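Local coordinates for xyloglucanase (Paenibacillus pabuli, PDB 2JEP), which hydrolyses the beta-1,4-glucan backbone of xyloglucan, a plant cell-wall polysaccharide, as a family 5 glycoside hydrolase, at residues G43-A55 with W65-V78. Numbering follows the deposited sequence. Where two conformers were deposited one is given.
Sequences GAGWNLGNQLEAA and WGNPTVTPELIKKV
W46 lies across V78 where the first strand of the (beta/alpha)8 barrel, 45-48, packs against the helix that follows it; the axes of 45-48 and 72-78 run roughly antiparallel (157°) and come within 10.8 Å. With CG anti to the backbone N (chi1 -179°), the indole of W46 leaves the barrel strand toward the helix, and V78 CG2 sits 3.6 Å from the centroid of the W46 six-membered ring, almost on the ring normal, as a CH-pi contact. W46 NE1 hydrogen-bonds to D362. Two residues on, L48 also points outward: CD1 touches L74 CD2 at 3.8 Å, while its other methyl meets the V70 side chain tip to tip, so L48 packs on both the helix (L74) and the loop leading into it (V70).

Beyond the strand, hydrogen bonds join the packing. N50 O accepts from N67 ND2 at 2.9 Å, a nearly straight bond arriving from above the carbonyl plane, and from a water that also accepts from the backbone N of W65 and N67. N50 OD1 approaches the edge of the W65 indole, the amide standing steeply to the ring. The bent side chain of Q51 (chi2 -91°) lays its amide over V70 CG2 and gives NE2 to P68 O at 2.9 Å; a water joins the same carbonyl to Q51 OE1, which R376 also binds. E53, within the type I turn 51-54, folds its carboxylate back to accept from the backbone N of both N50 and Q51, fixing this loop after the strand. At the far end A54 covers one face of W65, its CA making a CH-pi contact 3.5 Å from the centroid of the six-membered ring, and W65 NE1 reaches A55 O weakly at 3.4 Å, with a water bridging the same two atoms.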
loop_
_atom_site.group_PDB
_atom_site.type_symbol
_atom_site.label_atom_id
_atom_site.label_comp_id
_atom_site.label_asym_id
_atom_site.label_seq_id
_atom_site.Cartn_x
_atom_site.Cartn_y
_atom_site.Cartn_z
ATOM N N GLY A 43 1.880 5.866 -12.997
ATOM C CA GLY A 43 0.568 6.454 -13.171
ATOM C C GLY A 43 -0.245 6.405 -11.895
ATOM O O GLY A 43 0.254 6.706 -10.805
ATOM N N ALA A 44 -1.531 6.079 -12.049
ATOM C CA ALA A 44 -2.441 5.870 -10.930
ATOM C C ALA A 44 -2.468 4.382 -10.643
ATOM O O ALA A 44 -2.530 3.546 -11.554
ATOM C CB ALA A 44 -3.842 6.373 -11.249
ATOM N N GLY A 45 -2.405 4.042 -9.374
ATOM C CA GLY A 45 -2.477 2.655 -8.961
ATOM C C GLY A 45 -3.797 2.237 -8.353
ATOM O O GLY A 45 -4.625 3.062 -7.991
ATOM N N TRP A 46 -3.962 0.926 -8.250
ATOM C CA TRP A 46 -5.176 0.330 -7.721
ATOM C C TRP A 46 -4.792 -0.867 -6.865
ATOM O O TRP A 46 -3.989 -1.702 -7.274
ATOM C CB TRP A 46 -6.076 -0.058 -8.876
ATOM C CG TRP A 46 -7.403 -0.674 -8.554
ATOM C CD1 TRP A 46 -8.579 -0.030 -8.397
ATOM C CD2 TRP A 46 -7.688 -2.083 -8.423
ATOM N NE1 TRP A 46 -9.605 -0.957 -8.178
ATOM C CE2 TRP A 46 -9.070 -2.220 -8.203
ATOM C CE3 TRP A 46 -6.903 -3.243 -8.505
ATOM C CZ2 TRP A 46 -9.683 -3.469 -8.063
ATOM C CZ3 TRP A 46 -7.513 -4.473 -8.370
ATOM C CH2 TRP A 46 -8.884 -4.574 -8.144
ATOM N N ASN A 47 -5.365 -0.957 -5.662
ATOM C CA ASN A 47 -5.133 -2.089 -4.776
ATOM C C ASN A 47 -6.118 -3.204 -5.032
ATOM O O ASN A 47 -7.335 -2.982 -5.067
ATOM C CB ASN A 47 -5.359 -1.693 -3.313
ATOM C CG ASN A 47 -4.194 -0.994 -2.672
ATOM O OD1 ASN A 47 -3.296 -1.653 -2.107
ATOM N ND2 ASN A 47 -4.214 0.341 -2.714
ATOM N N LEU A 48 -5.581 -4.404 -5.121
ATOM C CA LEU A 48 -6.359 -5.626 -5.168
ATOM C C LEU A 48 -6.722 -6.017 -3.729
ATOM O O LEU A 48 -6.223 -6.990 -3.158
ATOM C CB LEU A 48 -5.539 -6.705 -5.900
ATOM C CG LEU A 48 -6.173 -8.090 -6.107
ATOM C CD1 LEU A 48 -7.410 -8.026 -7.007
ATOM C CD2 LEU A 48 -5.126 -9.052 -6.708
ATOM N N GLY A 49 -7.567 -5.192 -3.121
ATOM C CA GLY A 49 -7.807 -5.292 -1.705
ATOM C C GLY A 49 -8.756 -6.422 -1.333
ATOM O O GLY A 49 -9.630 -6.823 -2.122
ATOM N N ASN A 50 -8.645 -6.853 -0.077
ATOM C CA ASN A 50 -9.464 -7.913 0.479
ATOM C C ASN A 50 -9.383 -9.183 -0.379
ATOM O O ASN A 50 -10.390 -9.862 -0.646
ATOM C CB ASN A 50 -10.914 -7.445 0.702
ATOM C CG ASN A 50 -11.059 -6.561 1.916
ATOM O OD1 ASN A 50 -10.071 -6.019 2.423
ATOM N ND2 ASN A 50 -12.306 -6.355 2.347
ATOM N N GLN A 51 -8.149 -9.528 -0.764
ATOM C CA GLN A 51 -7.890 -10.777 -1.481
ATOM C C GLN A 51 -6.772 -11.534 -0.800
ATOM O O GLN A 51 -7.036 -12.217 0.200
ATOM C CB GLN A 51 -7.664 -10.539 -2.986
ATOM C CG GLN A 51 -8.858 -9.817 -3.689
ATOM C CD GLN A 51 -9.955 -10.680 -4.307
ATOM O OE1 GLN A 51 -10.684 -10.171 -5.176
ATOM N NE2 GLN A 51 -10.094 -11.955 -3.882
ATOM N N LEU A 52 -5.532 -11.404 -1.289
ATOM C CA LEU A 52 -4.475 -12.279 -0.785
ATOM C C LEU A 52 -3.962 -11.916 0.608
ATOM O O LEU A 52 -3.175 -12.675 1.180
ATOM C CB LEU A 52 -3.326 -12.433 -1.785
ATOM C CG LEU A 52 -3.636 -13.282 -3.019
ATOM C CD1 LEU A 52 -4.633 -12.642 -3.984
ATOM C CD2 LEU A 52 -2.307 -13.618 -3.724
ATOM N N GLU A 53 -4.445 -10.808 1.181
ATOM C CA GLU A 53 -4.165 -10.493 2.588
ATOM C C GLU A 53 -5.244 -11.007 3.539
ATOM O O GLU A 53 -5.049 -11.034 4.739
ATOM C CB GLU A 53 -3.970 -8.998 2.805
ATOM C CG GLU A 53 -5.232 -8.139 2.959
ATOM C CD GLU A 53 -5.968 -7.778 1.688
ATOM O OE1 GLU A 53 -5.967 -8.554 0.712
ATOM O OE2 GLU A 53 -6.588 -6.687 1.707
ATOM N N ALA A 54 -6.381 -11.419 2.978
ATOM C CA ALA A 54 -7.502 -11.913 3.768
ATOM C C ALA A 54 -7.124 -13.202 4.473
ATOM O O ALA A 54 -6.392 -14.010 3.906
ATOM C CB ALA A 54 -8.719 -12.130 2.871
ATOM N N ALA A 55 -7.503 -13.265 5.750
ATOM C CA ALA A 55 -7.170 -14.387 6.600
ATOM C C ALA A 55 -8.204 -14.520 7.680
ATOM O O ALA A 55 -8.727 -13.508 8.183
ATOM C CB ALA A 55 -5.776 -14.187 7.222
ATOM N N TRP A 65 -12.738 -12.974 2.781
ATOM C CA TRP A 65 -13.451 -11.750 3.059
ATOM C C TRP A 65 -14.531 -11.455 2.037
ATOM O O TRP A 65 -14.963 -10.333 1.913
ATOM C CB TRP A 65 -12.482 -10.570 3.279
ATOM C CG TRP A 65 -11.630 -10.718 4.532
ATOM C CD1 TRP A 65 -11.812 -11.587 5.569
ATOM C CD2 TRP A 65 -10.490 -9.943 4.860
ATOM N NE1 TRP A 65 -10.825 -11.420 6.507
ATOM C CE2 TRP A 65 -10.001 -10.405 6.100
ATOM C CE3 TRP A 65 -9.811 -8.914 4.208
ATOM C CZ2 TRP A 65 -8.869 -9.867 6.698
ATOM C CZ3 TRP A 65 -8.703 -8.373 4.818
ATOM C CH2 TRP A 65 -8.237 -8.856 6.031
ATOM N N GLY A 66 -14.964 -12.490 1.323
ATOM C CA GLY A 66 -16.158 -12.384 0.489
ATOM C C GLY A 66 -15.944 -12.049 -0.977
ATOM O O GLY A 66 -16.916 -12.045 -1.749
ATOM N N ASN A 67 -14.700 -11.807 -1.400
ATOM C CA ASN A 67 -14.438 -11.619 -2.826
ATOM C C ASN A 67 -14.210 -12.961 -3.507
ATOM O O ASN A 67 -13.767 -13.923 -2.867
ATOM C CB ASN A 67 -13.232 -10.709 -3.053
ATOM C CG ASN A 67 -13.553 -9.259 -2.760
ATOM O OD1 ASN A 67 -14.561 -8.728 -3.241
ATOM N ND2 ASN A 67 -12.682 -8.590 -1.995
ATOM N N PRO A 68 -14.476 -13.033 -4.805
ATOM C CA PRO A 68 -14.193 -14.276 -5.507
ATOM C C PRO A 68 -12.697 -14.485 -5.717
ATOM O O PRO A 68 -11.894 -13.554 -5.584
ATOM C CB PRO A 68 -14.929 -14.106 -6.837
ATOM C CG PRO A 68 -15.185 -12.707 -6.980
ATOM C CD PRO A 68 -15.037 -12.009 -5.693
ATOM N N THR A 69 -12.329 -15.705 -6.083
ATOM C CA THR A 69 -10.943 -15.970 -6.449
ATOM C C THR A 69 -10.547 -15.024 -7.575
ATOM O O THR A 69 -11.296 -14.817 -8.515
ATOM C CB THR A 69 -10.799 -17.443 -6.891
ATOM O OG1 THR A 69 -11.149 -18.265 -5.768
ATOM C CG2 THR A 69 -9.366 -17.764 -7.365
ATOM N N VAL A 70 -9.360 -14.446 -7.477
ATOM C CA VAL A 70 -8.910 -13.488 -8.470
ATOM C C VAL A 70 -8.721 -14.192 -9.805
ATOM O O VAL A 70 -8.218 -15.335 -9.866
ATOM C CB VAL A 70 -7.577 -12.809 -8.029
ATOM C CG1 VAL A 70 -7.111 -11.786 -9.065
ATOM C CG2 VAL A 70 -7.744 -12.121 -6.671
ATOM N N THR A 71 -9.124 -13.521 -10.881
ATOM C CA THR A 71 -8.926 -14.012 -12.250
ATOM C C THR A 71 -8.249 -12.932 -13.098
ATOM O O THR A 71 -8.300 -11.753 -12.774
ATOM C CB THR A 71 -10.265 -14.392 -12.884
ATOM O OG1 THR A 71 -11.084 -13.221 -12.897
ATOM C CG2 THR A 71 -10.972 -15.471 -12.074
ATOM N N PRO A 72 -7.604 -13.331 -14.206
ATOM C CA PRO A 72 -6.930 -12.341 -15.019
ATOM C C PRO A 72 -7.863 -11.273 -15.572
ATOM O O PRO A 72 -7.443 -10.138 -15.820
ATOM C CB PRO A 72 -6.286 -13.163 -16.147
ATOM C CG PRO A 72 -6.625 -14.525 -15.921
ATOM C CD PRO A 72 -7.397 -14.702 -14.678
ATOM N N GLU A 73 -9.132 -11.634 -15.774
ATOM C CA GLU A 73 -10.098 -10.697 -16.333
ATOM C C GLU A 73 -10.279 -9.462 -15.449
ATOM O O GLU A 73 -10.507 -8.373 -15.956
ATOM C CB GLU A 73 -11.449 -11.372 -16.566
ATOM C CG GLU A 73 -11.448 -12.381 -17.738
ATOM C CD GLU A 73 -10.891 -13.751 -17.420
ATOM O OE1 GLU A 73 -10.476 -14.036 -16.289
ATOM O OE2 GLU A 73 -10.887 -14.570 -18.365
ATOM N N LEU A 74 -10.221 -9.627 -14.136
ATOM C CA LEU A 74 -10.347 -8.472 -13.240
ATOM C C LEU A 74 -9.206 -7.496 -13.477
ATOM O O LEU A 74 -9.407 -6.285 -13.592
ATOM C CB LEU A 74 -10.401 -8.913 -11.771
ATOM C CG LEU A 74 -10.472 -7.785 -10.747
ATOM C CD1 LEU A 74 -11.686 -6.850 -10.961
ATOM C CD2 LEU A 74 -10.441 -8.354 -9.324
ATOM N N ILE A 75 -7.997 -8.023 -13.550
ATOM C CA ILE A 75 -6.835 -7.169 -13.734
ATOM C C ILE A 75 -6.872 -6.481 -15.102
ATOM O O ILE A 75 -6.540 -5.295 -15.218
ATOM C CB ILE A 75 -5.536 -7.971 -13.545
ATOM C CG1 ILE A 75 -5.476 -8.627 -12.142
ATOM C CG2 ILE A 75 -4.319 -7.078 -13.763
ATOM C CD1 ILE A 75 -5.807 -7.680 -10.950
ATOM N N LYS A 76 -7.367 -7.184 -16.121
ATOM C CA LYS A 76 -7.528 -6.570 -17.430
ATOM C C LYS A 76 -8.537 -5.434 -17.394
ATOM O O LYS A 76 -8.344 -4.413 -18.073
ATOM C CB LYS A 76 -7.894 -7.617 -18.478
ATOM C CG LYS A 76 -6.738 -8.517 -18.838
ATOM C CD LYS A 76 -7.130 -9.525 -19.910
ATOM C CE LYS A 76 -5.930 -10.354 -20.372
ATOM N NZ LYS A 76 -6.330 -11.650 -21.000
ATOM N N LYS A 77 -9.598 -5.591 -16.618
ATOM C CA LYS A 77 -10.618 -4.543 -16.488
ATOM C C LYS A 77 -10.053 -3.302 -15.802
ATOM O O LYS A 77 -10.310 -2.161 -16.221
ATOM C CB LYS A 77 -11.813 -5.100 -15.716
ATOM C CG LYS A 77 -13.050 -4.242 -15.703
ATOM C CD LYS A 77 -13.764 -4.271 -17.049
ATOM C CE LYS A 77 -14.940 -3.310 -17.047
ATOM N NZ LYS A 77 -15.639 -3.307 -18.360
ATOM N N VAL A 78 -9.258 -3.522 -14.757
ATOM C CA VAL A 78 -8.625 -2.414 -14.040
ATOM C C VAL A 78 -7.652 -1.677 -14.988
ATOM O O VAL A 78 -7.618 -0.426 -15.031
ATOM C CB VAL A 78 -7.939 -2.941 -12.760
ATOM C CG1 VAL A 78 -7.076 -1.880 -12.124
ATOM C CG2 VAL A 78 -8.984 -3.444 -11.772
HETATM O O HOH W 1 -11.915 -12.117 0.043
HETATM O O HOH W 2 -14.665 -7.486 1.111
HETATM O O HOH W 3 -11.696 -11.450 -7.487
HETATM O O HOH W 4 -11.029 -12.377 9.289
#